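Local coordinates for protein putative HAD-hydrolase YfnB (Bacillus subtilis, PDB 3ED5) that is a putative hydrolase of the haloacid dehalogenase superfamily that probably removes phosphate from nucleoside 5'-monophosphates, at residues Y122-G127 against K161-Y166; Q157-E162 against D189-Q194. One frame throughout, in Å; residues are numbered along the deposited sequence. Where two conformers were deposited one is given.

Interaction 1 of 2, residues Y122-G127 against K161-Y166; sequences YIVTNG and KEYFNY. With FMT (formic acid), chain C.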
# COMPACT_ATOMS: atom_id res chain seq x y z
N TYR A 122 1.56 -2.49 13.35
CA TYR A 122 1.22 -1.14 12.95
C TYR A 122 1.01 -1.12 11.44
O TYR A 122 1.57 -1.95 10.71
CB TYR A 122 2.33 -0.15 13.22
CG TYR A 122 2.59 -0.04 14.71
CD1 TYR A 122 1.91 0.92 15.47
CD2 TYR A 122 3.46 -0.92 15.35
CE1 TYR A 122 2.12 1.02 16.86
CE2 TYR A 122 3.69 -0.81 16.76
CZ TYR A 122 3.01 0.15 17.48
OH TYR A 122 3.19 0.29 18.84
N ILE A 123 0.26 -0.13 10.99
CA ILE A 123 0.07 0.11 9.54
C ILE A 123 0.93 1.31 9.12
O ILE A 123 0.98 2.31 9.83
CB ILE A 123 -1.41 0.42 9.19
CG1 ILE A 123 -2.32 -0.80 9.39
CG2 ILE A 123 -1.50 0.98 7.72
CD1 ILE A 123 -2.04 -1.95 8.41
N VAL A 124 1.61 1.19 7.96
CA VAL A 124 2.37 2.29 7.37
C VAL A 124 1.89 2.42 5.91
O VAL A 124 2.08 1.51 5.10
CB VAL A 124 3.92 2.15 7.51
CG1 VAL A 124 4.31 2.32 9.03
CG2 VAL A 124 4.44 0.78 6.92
N THR A 125 1.22 3.52 5.64
CA THR A 125 0.58 3.67 4.31
C THR A 125 0.65 5.09 3.74
O THR A 125 0.56 6.07 4.48
CB THR A 125 -0.90 3.12 4.34
OG1 THR A 125 -1.46 3.17 2.99
CG2 THR A 125 -1.79 3.99 5.26
N ASN A 126 0.80 5.18 2.40
CA ASN A 126 0.70 6.46 1.68
C ASN A 126 -0.73 6.66 1.12
O ASN A 126 -1.03 7.70 0.53
CB ASN A 126 1.64 6.46 0.46
CG ASN A 126 3.07 6.75 0.81
OD1 ASN A 126 3.39 7.04 1.98
ND2 ASN A 126 3.94 6.66 -0.17
N GLY A 127 -1.60 5.68 1.32
CA GLY A 127 -2.99 5.76 0.83
C GLY A 127 -3.81 6.84 1.51
O GLY A 127 -3.53 7.25 2.62
N LYS A 161 12.85 9.17 4.59
CA LYS A 161 13.31 8.98 5.97
C LYS A 161 12.46 9.79 6.95
O LYS A 161 12.12 9.29 8.04
CB LYS A 161 14.83 9.26 6.06
CG LYS A 161 15.27 10.69 5.67
CD LYS A 161 16.80 10.85 5.63
CE LYS A 161 17.23 12.31 5.40
NZ LYS A 161 18.72 12.44 5.53
N GLU A 162 12.02 11.00 6.58
CA GLU A 162 11.24 11.77 7.55
C GLU A 162 9.84 11.19 7.83
O GLU A 162 9.25 11.42 8.88
CB GLU A 162 11.19 13.24 7.16
CG GLU A 162 12.59 13.92 7.02
CD GLU A 162 13.21 13.80 5.61
OE1 GLU A 162 12.78 12.94 4.79
OE2 GLU A 162 14.15 14.60 5.30
N TYR A 163 9.27 10.48 6.86
CA TYR A 163 8.05 9.75 7.17
C TYR A 163 8.33 8.70 8.30
O TYR A 163 7.59 8.59 9.29
CB TYR A 163 7.46 9.06 5.93
CG TYR A 163 6.38 8.07 6.29
CD1 TYR A 163 5.05 8.50 6.45
CD2 TYR A 163 6.69 6.72 6.52
CE1 TYR A 163 4.03 7.57 6.81
CE2 TYR A 163 5.69 5.79 6.90
CZ TYR A 163 4.37 6.23 7.05
OH TYR A 163 3.39 5.33 7.39
N PHE A 164 9.39 7.94 8.13
CA PHE A 164 9.71 6.94 9.15
C PHE A 164 10.07 7.55 10.50
O PHE A 164 9.69 7.01 11.52
CB PHE A 164 10.76 5.97 8.64
CG PHE A 164 10.21 5.07 7.58
CD1 PHE A 164 9.40 3.99 7.92
CD2 PHE A 164 10.42 5.36 6.23
CE1 PHE A 164 8.82 3.18 6.94
CE2 PHE A 164 9.84 4.55 5.24
CZ PHE A 164 9.06 3.45 5.60
N ASN A 165 10.71 8.71 10.49
CA ASN A 165 11.02 9.38 11.78
C ASN A 165 9.74 9.63 12.55
O ASN A 165 9.69 9.48 13.78
CB ASN A 165 11.70 10.74 11.59
CG ASN A 165 13.11 10.65 11.05
OD1 ASN A 165 13.74 9.57 11.05
ND2 ASN A 165 13.62 11.78 10.58
N TYR A 166 8.72 10.08 11.82
CA TYR A 166 7.43 10.38 12.39
C TYR A 166 6.81 9.14 13.06
O TYR A 166 6.33 9.21 14.21
CB TYR A 166 6.50 10.93 11.27
CG TYR A 166 5.10 11.25 11.74
CD1 TYR A 166 4.70 12.58 11.97
CD2 TYR A 166 4.15 10.24 11.91
CE1 TYR A 166 3.39 12.86 12.41
CE2 TYR A 166 2.87 10.51 12.34
CZ TYR A 166 2.50 11.81 12.59
OH TYR A 166 1.21 12.06 13.01
C FMT C . 2.47 2.83 -0.19
O1 FMT C . 1.86 3.20 -1.18
O2 FMT C . 1.97 3.03 0.92
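Y163 holds CG anti to its backbone N (chi1 168°), which carries the phenol from helix 161-169 towards V124, while V124 turns CG1 anti to its own carbonyl carbon (chi1 -69°), setting that methyl 3.5 Å from Y163 OH. The two side chains meet obliquely. The hydroxyl end of the phenol does the touching: Y163 OH lies 3.2 Å from V124 CB. V124 CB sits at the ring's edge, near its plane, 4.1 Å from Y163 CE2. Valine gives the helix a compact apolar surface, and tyrosine is long enough to reach from helix to strand and still end in a polar atom. That buried hydroxyl is satisfied by a hydrogen bond with the backbone O of F149, on edge strand 147-150. This is the Rossmann-like core of a HAD hydrolase, and T125, ending strand 120-125 near the proposed nucleophile D13, probably occupies the motif II Ser/Thr position. F164 takes the next place on the helix, its ring face receiving Y163 CD2 3.8 Å above the centre. T125 OG1 accepts from G127 N at 3.0 Å, an ST turn, and N126 N donates to O2 of a formic acid, an atom whose modelled place is less certain.

Interaction 2 of 2, residues Q157-E162 against D189-Q194; sequences QKPMKE and DIKGGQ. With FMT (formic acid), chain D; FMT (formic acid), chain C.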
# COMPACT_ATOMS: atom_id res chain seq x y z
N GLN A 157 6.19 11.24 2.86
CA GLN A 157 5.54 10.01 2.41
C GLN A 157 6.62 8.95 2.33
O GLN A 157 7.77 9.28 2.14
CB GLN A 157 4.85 10.21 1.02
CG GLN A 157 5.75 10.61 -0.15
CD GLN A 157 6.31 12.02 -0.08
OE1 GLN A 157 5.65 12.96 0.38
NE2 GLN A 157 7.57 12.20 -0.55
N LYS A 158 6.24 7.68 2.44
CA LYS A 158 7.18 6.59 2.11
C LYS A 158 7.67 6.81 0.66
O LYS A 158 6.85 7.17 -0.22
CB LYS A 158 6.53 5.20 2.21
CG LYS A 158 5.80 4.85 3.51
CD LYS A 158 5.36 3.34 3.49
CE LYS A 158 4.17 3.16 2.65
NZ LYS A 158 3.63 1.78 2.72
N PRO A 159 8.98 6.62 0.40
CA PRO A 159 10.01 6.03 1.28
C PRO A 159 10.84 7.03 2.12
O PRO A 159 11.86 6.64 2.73
CB PRO A 159 10.96 5.38 0.27
CG PRO A 159 10.98 6.38 -0.84
CD PRO A 159 9.49 6.76 -0.98
N MSE A 160 10.44 8.29 2.15
CA MSE A 160 11.24 9.35 2.80
C MSE A 160 11.58 9.01 4.25
O MSE A 160 10.70 8.63 5.02
CB MSE A 160 10.53 10.71 2.76
CG MSE A 160 10.27 11.23 1.33
SE MSE A 160 11.89 11.35 0.20
CE MSE A 160 11.82 9.65 -0.70
N LYS A 161 12.85 9.17 4.59
CA LYS A 161 13.31 8.98 5.97
C LYS A 161 12.46 9.79 6.95
O LYS A 161 12.12 9.29 8.04
CB LYS A 161 14.83 9.26 6.06
CG LYS A 161 15.27 10.69 5.67
CD LYS A 161 16.80 10.85 5.63
CE LYS A 161 17.23 12.31 5.40
NZ LYS A 161 18.72 12.44 5.53
N GLU A 162 12.02 11.00 6.58
CA GLU A 162 11.24 11.77 7.55
C GLU A 162 9.84 11.19 7.83
O GLU A 162 9.25 11.42 8.88
CB GLU A 162 11.19 13.24 7.16
CG GLU A 162 12.59 13.92 7.02
CD GLU A 162 13.21 13.80 5.61
OE1 GLU A 162 12.78 12.94 4.79
OE2 GLU A 162 14.15 14.60 5.30
N ASP A 189 8.18 0.69 0.26
CA ASP A 189 8.34 -0.14 1.50
C ASP A 189 9.75 -0.63 1.69
O ASP A 189 10.33 -0.49 2.78
CB ASP A 189 7.37 -1.33 1.47
CG ASP A 189 5.93 -0.91 1.39
OD1 ASP A 189 5.52 -0.04 2.18
OD2 ASP A 189 5.22 -1.45 0.49
N ILE A 190 10.34 -1.20 0.65
CA ILE A 190 11.65 -1.81 0.83
C ILE A 190 12.74 -0.74 0.88
O ILE A 190 13.51 -0.70 1.83
CB ILE A 190 11.94 -2.89 -0.22
CG1 ILE A 190 10.77 -3.91 -0.30
CG2 ILE A 190 13.27 -3.56 0.07
CD1 ILE A 190 10.37 -4.59 1.07
N LYS A 191 12.77 0.16 -0.10
CA LYS A 191 13.69 1.29 -0.05
C LYS A 191 13.44 2.12 1.21
O LYS A 191 14.37 2.49 1.89
CB LYS A 191 13.56 2.17 -1.29
CG LYS A 191 14.56 3.34 -1.33
CD LYS A 191 13.89 4.53 -2.10
CE LYS A 191 13.84 4.32 -3.59
NZ LYS A 191 12.47 4.68 -4.15
N GLY A 192 12.16 2.37 1.52
CA GLY A 192 11.79 3.09 2.74
C GLY A 192 12.40 2.47 3.99
O GLY A 192 13.10 3.16 4.78
N GLY A 193 12.18 1.17 4.17
CA GLY A 193 12.65 0.51 5.40
C GLY A 193 14.16 0.50 5.46
O GLY A 193 14.73 0.75 6.52
N GLN A 194 14.81 0.24 4.32
CA GLN A 194 16.26 0.11 4.23
C GLN A 194 16.89 1.43 4.65
O GLN A 194 17.75 1.46 5.55
CB GLN A 194 16.63 -0.20 2.78
CG GLN A 194 17.97 -0.81 2.52
CD GLN A 194 18.11 -1.01 1.01
OE1 GLN A 194 17.50 -1.90 0.43
NE2 GLN A 194 18.85 -0.12 0.37
C FMT D . 8.10 15.98 0.76
O1 FMT D . 8.09 15.35 -0.34
O2 FMT D . 7.10 16.35 1.41
C FMT C . 2.47 2.83 -0.19
O1 FMT C . 1.86 3.20 -1.18
O2 FMT C . 1.97 3.03 0.92
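K158 NZ is gripped by two carboxylates: D189 OD1 lies 2.7 Å away in a salt bridge, and D13 OD1 makes a second one. This matches the motif III lysine of HAD hydrolases, which comes from the loop before a helix and pairs with the nucleophilic aspartate, here D13 by similarity, at the C-terminal ends of the parallel strands; D189 is probably an acid of the motif IV region. D189 OD1 receives the ammonium through its syn lone pair, on the side of its other oxygen, OD2, which is itself held by S185 N. With both carboxylate oxygens engaged, the group is probably fixed in rotation. A lysine suits the place because its chain, bent at chi3 (-78°), is long enough to bring a positive charge from the loop to two acidic groups. Replacing K158 by alanine removes the ammonium, and the touching carboxylates of D13 and D189 would probably face each other without the cation that pairs with both, D189 being left to its bond from S185 N. NZ also makes a weak bond to O2 of the formic acid of chain C, whose position is less certain.

Beside the lysine, the cis peptide bond before P159 turns the chain so that the proline ring lies against helix 186-195. P159 CB comes to 3.5 Å from G192 CA, tighter than usual van der Waals contact; a side chain on G192 would point at the loop, its CB crowding P159 CA, so glycine suits this close approach. K191 lends its aliphatic part to the proline while its amine bonds to T187 O. The pair meets through P159 CG and K191 CD, 3.7 Å apart.

How the interactions relate
Interactions 1 and 2 lie side by side, their centres 8 Å apart, and share K161 and E162 at the start of helix 161-169. Two probable hydrogen bonds stitch them together: V124 O to K158 NZ at 2.9 Å and N126 ND2 to K158 O at 3.0 Å. Packing adds to this, with Y163 CE2 3.5 Å from K158 CG and F164 CE2 3.5 Å from G192 CA. Strand 120-125, the loop before the helix and helix 186-195 thus converge near the proposed nucleophile D13, whose side chain, between nearest atoms, is about 3 Å from that of K158 and about 5 Å from that of T125. One formic acid, probably from the crystallisation liquor, lies beside both and may mark the phosphate pocket, but its position is doubtful.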